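Local coordinates for protein EreC (PDB 6XCQ) that probably confers macrolide resistance by hydrolysing the lactone ester of erythromycin and related antibiotics, at residues A[35-40]-A[388-393]; A[63-68]-A[341-346]; A[378-383]-A[404-409]; A[392-397]-A[423-428]. The protein carries 1 engineered substitution. All blocks are in the same frame, centred on the assembly; numbering follows the deposited sequence. Where two conformers were deposited one is given.

Contact 1: residues A[35-40]-A[388-393]; sequences TTRTLL and GTEDSC
Ser392 fits its short side chain into the bend where edge strand 33-36 gives way to the turn after it, and this is the tightly packed part of the contact. Leu39 CD2 rests 3.7 Å from Ser392 CB, Thr36 CG2 comes equally close to that carbon, and Leu40 adds its CD1 near the hydroxyl. Beneath these side chains the two strands run antiparallel: Thr36 N donates to Ser392 O at 2.9 Å, reaching it from above the carbonyl plane, while Thr35 and Cys393 form the next, non-hydrogen-bonded pair. Thr36 turns its OG1 anti to its own N (chi1 167°), where Glu49 takes it up. A water sits 2.8 Å from Ser392 OG and bonds weakly to Thr36 O.

On the Asp391 side of Ser392 the contact turns outward and becomes loose and polar. The extended chain of Arg37 crosses Asp391 at about a right angle, and its NH1 meets OD2 of Asp391 at 2.8 Å, at the guanidinium edge but on the anti side of the carboxylate. Thr35 CG2 lies over one guanidinium face, toward its rim. A second water links Arg37 NH1 to Glu390 OE2, which is 4.1 Å from NH1 and too far out of plane for a direct bond. One arginine thus faces two acids, a setting that probably helps keep both carboxylates ionised at the surface.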
loop_
_atom_site.group_PDB
_atom_site.type_symbol
_atom_site.label_atom_id
_atom_site.label_comp_id
_atom_site.label_asym_id
_atom_site.label_seq_id
_atom_site.Cartn_x
_atom_site.Cartn_y
_atom_site.Cartn_z
ATOM N N THR A 35 26.456 -0.269 -7.921
ATOM C CA THR A 35 25.892 -1.215 -8.873
ATOM C C THR A 35 25.566 -2.506 -8.136
ATOM O O THR A 35 26.395 -3.023 -7.381
ATOM C CB THR A 35 26.883 -1.494 -10.010
ATOM O OG1 THR A 35 27.059 -0.315 -10.798
ATOM C CG2 THR A 35 26.384 -2.612 -10.910
ATOM N N THR A 36 24.348 -3.014 -8.303
ATOM C CA THR A 36 23.970 -4.258 -7.636
ATOM C C THR A 36 23.649 -5.297 -8.696
ATOM O O THR A 36 22.646 -5.179 -9.410
ATOM C CB THR A 36 22.803 -4.071 -6.669
ATOM O OG1 THR A 36 22.302 -5.363 -6.298
ATOM C CG2 THR A 36 21.686 -3.232 -7.275
ATOM N N ARG A 37 24.503 -6.313 -8.795
ATOM C CA ARG A 37 24.294 -7.374 -9.771
ATOM C C ARG A 37 23.367 -8.476 -9.266
ATOM O O ARG A 37 22.845 -9.248 -10.076
ATOM C CB ARG A 37 25.653 -7.946 -10.188
ATOM C CG ARG A 37 26.601 -6.800 -10.516
ATOM C CD ARG A 37 27.759 -7.145 -11.393
ATOM N NE ARG A 37 28.655 -5.992 -11.428
ATOM C CZ ARG A 37 28.562 -4.990 -12.303
ATOM N NH1 ARG A 37 27.631 -5.002 -13.257
ATOM N NH2 ARG A 37 29.421 -3.984 -12.237
ATOM N N THR A 38 23.123 -8.555 -7.965
ATOM C CA THR A 38 22.305 -9.633 -7.431
ATOM C C THR A 38 20.894 -9.184 -7.055
ATOM O O THR A 38 20.102 -10.014 -6.596
ATOM C CB THR A 38 23.000 -10.285 -6.222
ATOM O OG1 THR A 38 23.023 -9.390 -5.102
ATOM C CG2 THR A 38 24.440 -10.677 -6.588
ATOM N N LEU A 39 20.544 -7.910 -7.283
ATOM C CA LEU A 39 19.266 -7.391 -6.788
ATOM C C LEU A 39 18.082 -8.198 -7.313
ATOM O O LEU A 39 17.113 -8.436 -6.583
ATOM C CB LEU A 39 19.100 -5.924 -7.172
ATOM C CG LEU A 39 17.755 -5.276 -6.803
ATOM C CD1 LEU A 39 17.666 -5.013 -5.309
ATOM C CD2 LEU A 39 17.532 -3.985 -7.581
ATOM N N LEU A 40 18.140 -8.638 -8.568
ATOM C CA LEU A 40 17.012 -9.352 -9.146
ATOM C C LEU A 40 17.110 -10.856 -8.940
ATOM O O LEU A 40 16.361 -11.609 -9.567
ATOM C CB LEU A 40 16.886 -9.019 -10.633
ATOM C CG LEU A 40 16.752 -7.517 -10.911
ATOM C CD1 LEU A 40 16.783 -7.245 -12.405
ATOM C CD2 LEU A 40 15.494 -6.920 -10.262
ATOM N N GLY A 388 25.699 3.457 -14.862
ATOM C CA GLY A 388 25.541 2.882 -16.183
ATOM C C GLY A 388 24.205 2.161 -16.320
ATOM O O GLY A 388 23.321 2.232 -15.456
ATOM N N THR A 389 24.059 1.448 -17.437
ATOM C CA THR A 389 22.807 0.778 -17.773
ATOM C C THR A 389 22.931 -0.736 -17.748
ATOM O O THR A 389 22.007 -1.427 -18.178
ATOM C CB THR A 389 22.318 1.210 -19.158
ATOM O OG1 THR A 389 23.250 0.749 -20.159
ATOM C CG2 THR A 389 22.164 2.730 -19.226
ATOM N N GLU A 390 24.055 -1.270 -17.278
ATOM C CA GLU A 390 24.303 -2.703 -17.415
ATOM C C GLU A 390 23.417 -3.521 -16.477
ATOM O O GLU A 390 22.582 -4.317 -16.929
ATOM C CB GLU A 390 25.784 -2.978 -17.160
ATOM C CG GLU A 390 26.153 -4.421 -17.040
ATOM C CD GLU A 390 27.456 -4.690 -17.726
ATOM O OE1 GLU A 390 27.421 -5.249 -18.836
ATOM O OE2 GLU A 390 28.504 -4.304 -17.176
ATOM N N ASP A 391 23.592 -3.353 -15.166
ATOM C CA ASP A 391 22.761 -4.063 -14.191
ATOM C C ASP A 391 21.923 -3.057 -13.394
ATOM O O ASP A 391 21.723 -1.931 -13.857
ATOM C CB ASP A 391 23.638 -4.915 -13.260
ATOM C CG ASP A 391 24.165 -6.183 -13.937
ATOM O OD1 ASP A 391 23.394 -6.871 -14.638
ATOM O OD2 ASP A 391 25.357 -6.500 -13.745
ATOM N N SER A 392 21.441 -3.429 -12.198
ATOM C CA SER A 392 20.667 -2.499 -11.387
ATOM C C SER A 392 21.562 -1.602 -10.546
ATOM O O SER A 392 22.757 -1.836 -10.385
ATOM C CB SER A 392 19.704 -3.230 -10.449
ATOM O OG SER A 392 18.895 -4.132 -11.159
ATOM N N CYS A 393 20.938 -0.607 -9.926
ATOM C CA CYS A 393 21.686 0.435 -9.246
ATOM C C CYS A 393 20.956 0.854 -7.975
ATOM O O CYS A 393 19.728 0.915 -7.940
ATOM C CB CYS A 393 21.882 1.634 -10.179
ATOM S SG CYS A 393 22.831 2.984 -9.442
HETATM O O HOH W 1 20.421 -6.398 -11.809
HETATM O O HOH W 2 28.540 -2.749 -14.609
#

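Contact 2: residues A[63-68]-A[341-346]; sequences VGLGEG and IAFTHL
Phe343 lays one face of its ring on the peptide of Gly66, whose carbonyl O stands 3.3 Å above the ring plane, displaced toward the rim; Leu65 CB and Glu67 CA approach the ring obliquely. The ring belongs to one of two neighbouring parallel strands, 62-65 and 338-345, in the buried middle of the mixed alpha/beta sheet. Their short segments run only 7° apart. Helix 73-90 packs on the same ring through Phe75, Ala78, Arg79 and Leu82, so Phe343 fills the layer between sheet and helix.

The strands are joined in the usual parallel manner, with Ile341 bonded through both its peptide groups to residues flanking Leu65. Ile341 N donates to Gly64 O at 2.8 Å, and Ile341 O receives Gly66 N, also at 2.8 Å, with the N almost in line with the C=O bond. Ile341 places its CG1 beside its own N (chi1 -49°), which brings CD1 against both Val63 CG1 (4.0 Å) and Leu65 CD2 (4.1 Å); the Leu65 and Ile341 side chains lie alongside each other and point the same way.

Past Leu65 the chain leaves the sheet as a glycine-rich loop that hugs strand 338-345 without regular pairing. The Glu67 carboxylate is hydrogen-bonded to His70, and Gly66 O takes a weak bond from Arg79. At the far end, Gly68 N comes within 2.9 Å of Phe343 O at too poor an angle for a hydrogen bond, and that oxygen instead accepts from Asn307 ND2.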
loop_
_atom_site.group_PDB
_atom_site.type_symbol
_atom_site.label_atom_id
_atom_site.label_comp_id
_atom_site.label_asym_id
_atom_site.label_seq_id
_atom_site.Cartn_x
_atom_site.Cartn_y
_atom_site.Cartn_z
ATOM N N VAL A 63 10.319 1.130 6.984
ATOM C CA VAL A 63 11.023 1.279 5.717
ATOM C C VAL A 63 10.059 0.926 4.592
ATOM O O VAL A 63 9.517 -0.187 4.551
ATOM C CB VAL A 63 12.293 0.414 5.642
ATOM C CG1 VAL A 63 12.898 0.503 4.234
ATOM C CG2 VAL A 63 13.322 0.893 6.664
ATOM N N GLY A 64 9.843 1.870 3.679
ATOM C CA GLY A 64 9.004 1.616 2.524
ATOM C C GLY A 64 9.846 1.175 1.341
ATOM O O GLY A 64 10.865 1.796 1.032
ATOM N N LEU A 65 9.422 0.081 0.693
ATOM C CA LEU A 65 9.991 -0.399 -0.566
ATOM C C LEU A 65 8.966 -0.114 -1.659
ATOM O O LEU A 65 7.878 -0.703 -1.666
ATOM C CB LEU A 65 10.326 -1.893 -0.504
ATOM C CG LEU A 65 11.255 -2.393 0.616
ATOM C CD1 LEU A 65 11.343 -3.911 0.582
ATOM C CD2 LEU A 65 12.651 -1.796 0.488
ATOM N N GLY A 66 9.296 0.812 -2.552
ATOM C CA GLY A 66 8.349 1.311 -3.526
ATOM C C GLY A 66 8.223 0.438 -4.757
ATOM O O GLY A 66 8.667 -0.710 -4.823
ATOM N N GLU A 67 7.534 0.998 -5.741
ATOM C CA GLU A 67 7.549 0.489 -7.100
ATOM C C GLU A 67 7.102 1.654 -7.956
ATOM O O GLU A 67 6.150 2.353 -7.593
ATOM C CB GLU A 67 6.643 -0.742 -7.284
ATOM C CG GLU A 67 5.234 -0.580 -6.748
ATOM C CD GLU A 67 4.368 -1.830 -6.956
ATOM O OE1 GLU A 67 4.910 -2.903 -7.290
ATOM O OE2 GLU A 67 3.136 -1.726 -6.806
ATOM N N GLY A 68 7.831 1.907 -9.046
ATOM C CA GLY A 68 7.470 3.022 -9.901
ATOM C C GLY A 68 6.229 2.767 -10.721
ATOM O O GLY A 68 5.637 3.716 -11.254
ATOM N N ILE A 341 12.243 4.079 0.158
ATOM C CA ILE A 341 13.101 3.698 -0.958
ATOM C C ILE A 341 12.224 3.604 -2.207
ATOM O O ILE A 341 11.356 2.726 -2.305
ATOM C CB ILE A 341 13.845 2.386 -0.686
ATOM C CG1 ILE A 341 14.509 2.436 0.702
ATOM C CG2 ILE A 341 14.868 2.134 -1.801
ATOM C CD1 ILE A 341 15.316 1.211 1.065
ATOM N N ALA A 342 12.400 4.545 -3.129
ATOM C CA ALA A 342 11.710 4.492 -4.414
ATOM C C ALA A 342 12.364 3.468 -5.338
ATOM O O ALA A 342 13.573 3.246 -5.279
ATOM C CB ALA A 342 11.721 5.856 -5.092
ATOM N N PHE A 343 11.546 2.830 -6.181
ATOM C CA PHE A 343 12.014 1.912 -7.221
ATOM C C PHE A 343 11.677 2.520 -8.571
ATOM O O PHE A 343 10.520 2.884 -8.804
ATOM C CB PHE A 343 11.329 0.537 -7.153
ATOM C CG PHE A 343 11.769 -0.346 -6.036
ATOM C CD1 PHE A 343 12.273 0.172 -4.847
ATOM C CD2 PHE A 343 11.607 -1.717 -6.146
ATOM C CE1 PHE A 343 12.641 -0.673 -3.792
ATOM C CE2 PHE A 343 11.976 -2.564 -5.102
ATOM C CZ PHE A 343 12.496 -2.035 -3.929
ATOM N N THR A 344 12.651 2.591 -9.475
ATOM C CA THR A 344 12.353 3.029 -10.831
ATOM C C THR A 344 13.100 2.122 -11.816
ATOM O O THR A 344 13.647 1.086 -11.434
ATOM C CB THR A 344 12.664 4.521 -11.008
ATOM O OG1 THR A 344 12.133 4.954 -12.269
ATOM C CG2 THR A 344 14.168 4.789 -10.937
ATOM N N HIS A 345 13.094 2.485 -13.100
ATOM C CA HIS A 345 13.604 1.565 -14.113
ATOM C C HIS A 345 14.009 2.325 -15.363
ATOM O O HIS A 345 13.586 3.462 -15.593
ATOM C CB HIS A 345 12.555 0.503 -14.484
ATOM C CG HIS A 345 11.394 1.073 -15.234
ATOM N ND1 HIS A 345 11.359 1.144 -16.613
ATOM C CD2 HIS A 345 10.244 1.643 -14.795
ATOM C CE1 HIS A 345 10.228 1.716 -16.992
ATOM N NE2 HIS A 345 9.534 2.033 -15.907
ATOM N N LEU A 346 14.803 1.649 -16.198
ATOM C CA LEU A 346 15.319 2.211 -17.441
ATOM C C LEU A 346 14.663 1.614 -18.682
ATOM O O LEU A 346 15.152 1.836 -19.796
ATOM C CB LEU A 346 16.841 2.022 -17.519
ATOM C CG LEU A 346 17.680 2.561 -16.365
ATOM C CD1 LEU A 346 19.164 2.427 -16.689
ATOM C CD2 LEU A 346 17.343 4.023 -16.071
#

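Contact 3: residues A[378-383]-A[404-409]; sequences SMEQYI and KRMRSQ
Met379 and Arg405 supply the direct backbone bond of this contact: Met379 N, in the first turn of helix 379-387, donates to Arg405 O at 2.7 Å in an almost linear C=O...N arrangement. The same oxygen is touched by Ser378 CA at 3.3 Å, a CA-H...O contact at a single bridge between the two segments.

Two residues along the strand the bond is from backbone to side chain, with Glu380 receiving a backbone N-H. Its chain bends at chi2 (75°) and swings the carboxylate across to the strand, where OE2 accepts Arg407 N at 2.9 Å, on its syn side and 30° out of the carboxylate plane. That oxygen is also bonded to Thr344 OG1, so two donors grip it in a buried place and hold the carboxylate still. No salt bridge forms with the guanidinium of Arg407, which reaches instead for the carbonyls of Asp372, Gly347 and His345.

Apolar contacts fill in around these bonds. The Arg407 stem passes obliquely over Glu380, with CD 3.8 Å from Glu380 CG. Met379 and Met406 lie alongside each other, Met379 CG being 4.1 Å from Met406 SD, and both also touch Ile424 of the main sheet.

Within the helix segment, Ser378 OG accepts Gln381 N at 3.0 Å and also bonds to Arg375 O. The whole is an N-capped helix start set across a beta hairpin: the axis of helical segment 379-383 makes 104° with strand 405-408, whose partner is strand 411-414.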
loop_
_atom_site.group_PDB
_atom_site.type_symbol
_atom_site.label_atom_id
_atom_site.label_comp_id
_atom_site.label_asym_id
_atom_site.label_seq_id
_atom_site.Cartn_x
_atom_site.Cartn_y
_atom_site.Cartn_z
ATOM N N SER A 378 16.375 14.024 -14.877
ATOM C CA SER A 378 15.635 12.893 -14.342
ATOM C C SER A 378 16.522 12.041 -13.434
ATOM O O SER A 378 17.751 12.025 -13.558
ATOM C CB SER A 378 15.044 12.057 -15.474
ATOM O OG SER A 378 16.022 11.251 -16.091
ATOM N N MET A 379 15.890 11.369 -12.472
ATOM C CA MET A 379 16.639 10.426 -11.646
ATOM C C MET A 379 17.200 9.293 -12.501
ATOM O O MET A 379 18.292 8.780 -12.237
ATOM C CB MET A 379 15.747 9.874 -10.535
ATOM C CG MET A 379 16.430 8.828 -9.646
ATOM S SD MET A 379 17.923 9.398 -8.782
ATOM C CE MET A 379 17.291 10.790 -7.907
ATOM N N GLU A 380 16.453 8.892 -13.529
ATOM C CA GLU A 380 16.919 7.847 -14.435
ATOM C C GLU A 380 18.229 8.234 -15.109
ATOM O O GLU A 380 19.114 7.389 -15.290
ATOM C CB GLU A 380 15.836 7.556 -15.483
ATOM C CG GLU A 380 14.584 6.861 -14.889
ATOM C CD GLU A 380 13.667 7.788 -14.090
ATOM O OE1 GLU A 380 13.711 9.021 -14.308
ATOM O OE2 GLU A 380 12.884 7.273 -13.249
ATOM N N GLN A 381 18.376 9.505 -15.491
ATOM C CA GLN A 381 19.614 9.909 -16.148
ATOM C C GLN A 381 20.774 9.888 -15.174
ATOM O O GLN A 381 21.903 9.518 -15.539
ATOM C CB GLN A 381 19.477 11.299 -16.762
ATOM C CG GLN A 381 20.739 11.723 -17.515
ATOM C CD GLN A 381 20.980 10.864 -18.735
ATOM O OE1 GLN A 381 20.127 10.766 -19.606
ATOM N NE2 GLN A 381 22.145 10.234 -18.798
ATOM N N TYR A 382 20.515 10.305 -13.935
ATOM C CA TYR A 382 21.532 10.244 -12.891
ATOM C C TYR A 382 22.024 8.818 -12.691
ATOM O O TYR A 382 23.230 8.581 -12.567
ATOM C CB TYR A 382 20.943 10.794 -11.595
ATOM C CG TYR A 382 21.877 10.818 -10.405
ATOM C CD1 TYR A 382 22.693 11.919 -10.157
ATOM C CD2 TYR A 382 21.915 9.757 -9.507
ATOM C CE1 TYR A 382 23.531 11.952 -9.061
ATOM C CE2 TYR A 382 22.746 9.782 -8.408
ATOM C CZ TYR A 382 23.547 10.881 -8.186
ATOM O OH TYR A 382 24.373 10.901 -7.094
ATOM N N ILE A 383 21.096 7.858 -12.637
ATOM C CA ILE A 383 21.460 6.443 -12.564
ATOM C C ILE A 383 22.357 6.069 -13.733
ATOM O O ILE A 383 23.380 5.393 -13.561
ATOM C CB ILE A 383 20.195 5.563 -12.540
ATOM C CG1 ILE A 383 19.400 5.787 -11.253
ATOM C CG2 ILE A 383 20.561 4.089 -12.713
ATOM C CD1 ILE A 383 20.149 5.434 -10.010
ATOM N N LYS A 404 15.485 15.989 -10.763
ATOM C CA LYS A 404 14.301 16.572 -10.151
ATOM C C LYS A 404 13.028 15.820 -10.486
ATOM O O LYS A 404 11.987 16.101 -9.877
ATOM C CB LYS A 404 14.141 18.031 -10.590
ATOM C CG LYS A 404 14.994 18.995 -9.783
ATOM C CD LYS A 404 14.930 20.386 -10.380
ATOM C CE LYS A 404 15.693 21.380 -9.508
ATOM N NZ LYS A 404 17.148 21.097 -9.581
ATOM N N ARG A 405 13.063 14.892 -11.436
ATOM C CA ARG A 405 11.881 14.138 -11.811
ATOM C C ARG A 405 12.214 12.652 -11.844
ATOM O O ARG A 405 13.374 12.262 -12.005
ATOM C CB ARG A 405 11.296 14.619 -13.158
ATOM C CG ARG A 405 12.227 14.582 -14.356
ATOM C CD ARG A 405 11.633 15.374 -15.533
ATOM N NE ARG A 405 12.033 16.779 -15.512
ATOM C CZ ARG A 405 11.222 17.787 -15.207
ATOM N NH1 ARG A 405 9.954 17.557 -14.904
ATOM N NH2 ARG A 405 11.681 19.028 -15.207
ATOM N N MET A 406 11.185 11.823 -11.639
ATOM C CA MET A 406 11.348 10.375 -11.650
ATOM C C MET A 406 10.115 9.753 -12.283
ATOM O O MET A 406 9.001 10.255 -12.115
ATOM C CB MET A 406 11.567 9.818 -10.228
ATOM C CG MET A 406 11.839 8.311 -10.171
ATOM S SD MET A 406 12.575 7.833 -8.582
ATOM C CE MET A 406 11.370 8.534 -7.457
ATOM N N ARG A 407 10.316 8.647 -12.995
ATOM C CA ARG A 407 9.198 7.976 -13.640
ATOM C C ARG A 407 8.176 7.522 -12.599
ATOM O O ARG A 407 8.516 7.140 -11.481
ATOM C CB ARG A 407 9.687 6.780 -14.450
ATOM C CG ARG A 407 10.540 7.198 -15.671
ATOM C CD ARG A 407 11.169 6.007 -16.325
ATOM N NE ARG A 407 11.326 6.211 -17.766
ATOM C CZ ARG A 407 11.861 5.325 -18.591
ATOM N NH1 ARG A 407 12.320 4.172 -18.120
ATOM N NH2 ARG A 407 11.917 5.586 -19.890
ATOM N N SER A 408 6.911 7.565 -12.984
ATOM C CA SER A 408 5.849 7.060 -12.129
ATOM C C SER A 408 4.738 6.627 -13.072
ATOM O O SER A 408 4.217 7.456 -13.824
ATOM C CB SER A 408 5.391 8.144 -11.147
ATOM O OG SER A 408 4.249 7.748 -10.411
ATOM N N GLN A 409 4.419 5.337 -13.075
ATOM C CA GLN A 409 3.535 4.743 -14.103
ATOM C C GLN A 409 4.154 5.077 -15.464
ATOM O O GLN A 409 5.382 5.001 -15.608
ATOM C CB GLN A 409 2.100 5.213 -13.915
ATOM C CG GLN A 409 1.450 4.762 -12.606
ATOM C CD GLN A 409 1.448 3.257 -12.431
ATOM O OE1 GLN A 409 1.938 2.755 -11.426
ATOM N NE2 GLN A 409 0.859 2.525 -13.398
#

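Contact 4: residues A[392-397]-A[423-428]; sequences SCLTLT and AIVCVP
Thr395 and Ile424 come together through their first torsions: with OG1 anti to its N (chi1 -170°), Thr395 leaves CG2 wedged between its backbone N and carbonyl carbon, 3.6 Å from Ile424 CB. Ile424 sends CG1 off beside its own N (chi1 -42°), where Thr397 CG2 meets it at 3.6 Å, the two side chains crossing at about a right angle.

Strands 392-396 and 423-427 run antiparallel, and four backbone bonds join them in two hydrogen-bonded pairs. Cys393 N to Cys426 O and Cys426 N to Cys393 O both measure 2.9 Å. Farther along, Thr395 N reaches Ile424 O at 3.0 Å, and Ile424 N returns a 2.7 Å bond to Thr395 O. Leu394 opposite Val425 and Leu396 opposite Ala423 are the non-hydrogen-bonded pairs. At the Ser392 end of the pair, its OG touches Pro428 CD at 3.4 Å.

Thr395 OG1 is near both Thr32 O and Leu396 O, and Thr397 OG1 bonds to Phe421 O.

Helix 379-387 lies over the face bearing Cys393, Thr395 and Cys426, through Ile383 and Tyr382, and a Cys387-Cys393 disulfide ties it there. On the other face Val425 meets Leu82 of helix 73-90. Strand 392-396 is flanked by edge strand 33-36, and strand 423-427 by the parallel strand 338-345.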
loop_
_atom_site.group_PDB
_atom_site.type_symbol
_atom_site.label_atom_id
_atom_site.label_comp_id
_atom_site.label_asym_id
_atom_site.label_seq_id
_atom_site.Cartn_x
_atom_site.Cartn_y
_atom_site.Cartn_z
ATOM N N SER A 392 21.441 -3.429 -12.198
ATOM C CA SER A 392 20.667 -2.499 -11.387
ATOM C C SER A 392 21.562 -1.602 -10.546
ATOM O O SER A 392 22.757 -1.836 -10.385
ATOM C CB SER A 392 19.704 -3.230 -10.449
ATOM O OG SER A 392 18.895 -4.132 -11.159
ATOM N N CYS A 393 20.938 -0.607 -9.926
ATOM C CA CYS A 393 21.686 0.435 -9.246
ATOM C C CYS A 393 20.956 0.854 -7.975
ATOM O O CYS A 393 19.728 0.915 -7.940
ATOM C CB CYS A 393 21.882 1.634 -10.179
ATOM S SG CYS A 393 22.831 2.984 -9.442
ATOM N N LEU A 394 21.727 1.182 -6.942
ATOM C CA LEU A 394 21.195 1.682 -5.679
ATOM C C LEU A 394 21.926 2.968 -5.318
ATOM O O LEU A 394 23.160 2.981 -5.281
ATOM C CB LEU A 394 21.380 0.630 -4.584
ATOM C CG LEU A 394 20.935 0.871 -3.151
ATOM C CD1 LEU A 394 19.469 1.248 -3.109
ATOM C CD2 LEU A 394 21.181 -0.404 -2.376
ATOM N N THR A 395 21.173 4.043 -5.054
ATOM C CA THR A 395 21.744 5.358 -4.809
ATOM C C THR A 395 21.026 6.039 -3.653
ATOM O O THR A 395 19.809 5.906 -3.499
ATOM C CB THR A 395 21.687 6.256 -6.065
ATOM O OG1 THR A 395 22.458 7.442 -5.840
ATOM C CG2 THR A 395 20.270 6.679 -6.405
ATOM N N LEU A 396 21.795 6.738 -2.820
ATOM C CA LEU A 396 21.202 7.658 -1.860
ATOM C C LEU A 396 20.812 8.943 -2.578
ATOM O O LEU A 396 21.232 9.197 -3.704
ATOM C CB LEU A 396 22.172 7.958 -0.721
ATOM C CG LEU A 396 22.824 6.731 -0.087
ATOM C CD1 LEU A 396 23.876 7.174 0.919
ATOM C CD2 LEU A 396 21.796 5.806 0.576
ATOM N N THR A 397 19.971 9.744 -1.934
ATOM C CA THR A 397 19.490 10.965 -2.558
ATOM C C THR A 397 20.077 12.226 -1.946
ATOM O O THR A 397 19.798 13.321 -2.447
ATOM C CB THR A 397 17.964 11.043 -2.462
ATOM O OG1 THR A 397 17.582 10.965 -1.080
ATOM C CG2 THR A 397 17.329 9.918 -3.243
ATOM N N ALA A 423 16.472 6.749 -0.531
ATOM C CA ALA A 423 17.314 6.043 -1.491
ATOM C C ALA A 423 16.481 5.720 -2.722
ATOM O O ALA A 423 15.254 5.823 -2.699
ATOM C CB ALA A 423 17.915 4.763 -0.901
ATOM N N ILE A 424 17.165 5.337 -3.806
ATOM C CA ILE A 424 16.523 4.947 -5.060
ATOM C C ILE A 424 17.101 3.621 -5.527
ATOM O O ILE A 424 18.324 3.429 -5.538
ATOM C CB ILE A 424 16.695 5.986 -6.184
ATOM C CG1 ILE A 424 16.522 7.430 -5.685
ATOM C CG2 ILE A 424 15.707 5.683 -7.302
ATOM C CD1 ILE A 424 15.070 7.845 -5.433
ATOM N N VAL A 425 16.211 2.725 -5.948
ATOM C CA VAL A 425 16.551 1.450 -6.572
ATOM C C VAL A 425 16.112 1.531 -8.024
ATOM O O VAL A 425 14.956 1.865 -8.306
ATOM C CB VAL A 425 15.853 0.291 -5.833
ATOM C CG1 VAL A 425 15.995 -1.024 -6.555
ATOM C CG2 VAL A 425 16.366 0.187 -4.407
ATOM N N CYS A 426 17.013 1.213 -8.948
ATOM C CA CYS A 426 16.686 1.330 -10.363
ATOM C C CYS A 426 17.077 0.046 -11.084
ATOM O O CYS A 426 18.239 -0.365 -11.029
ATOM C CB CYS A 426 17.388 2.548 -10.970
ATOM S SG CYS A 426 16.958 2.818 -12.715
ATOM N N VAL A 427 16.104 -0.600 -11.726
ATOM C CA VAL A 427 16.314 -1.877 -12.408
ATOM C C VAL A 427 16.385 -1.626 -13.915
ATOM O O VAL A 427 16.013 -0.539 -14.378
ATOM C CB VAL A 427 15.209 -2.884 -12.040
ATOM C CG1 VAL A 427 15.179 -3.111 -10.511
ATOM C CG2 VAL A 427 13.843 -2.396 -12.553
ATOM N N PRO A 428 16.878 -2.575 -14.718
ATOM C CA PRO A 428 17.113 -2.265 -16.138
ATOM C C PRO A 428 15.851 -2.183 -16.980
ATOM O O PRO A 428 15.870 -1.530 -18.032
ATOM C CB PRO A 428 18.015 -3.425 -16.604
ATOM C CG PRO A 428 18.679 -3.923 -15.362
ATOM C CD PRO A 428 17.604 -3.790 -14.300
#

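In the fold
From the N terminus, edge strand 33-36 waits until residues 388-393 to close contact 1, the widest loop of the four. Contact 2 is nested inside it, joining 63-68 to 341-346 in the interior of the same sheet. Contact 3 opens at 378-383, before contact 1 closes, and ends at 404-409, so the two cross. Contact 4 starts on the strand where contact 1 finishes and crosses contact 3 in turn. Contacts 1, 4 and 2 follow one another across the sheet, with strand 423-427 bonded to 338-345 between the last two. Contact 3 lies on one face, its helix packing on contact 4 and Glu380 reaching Thr344 of contact 2.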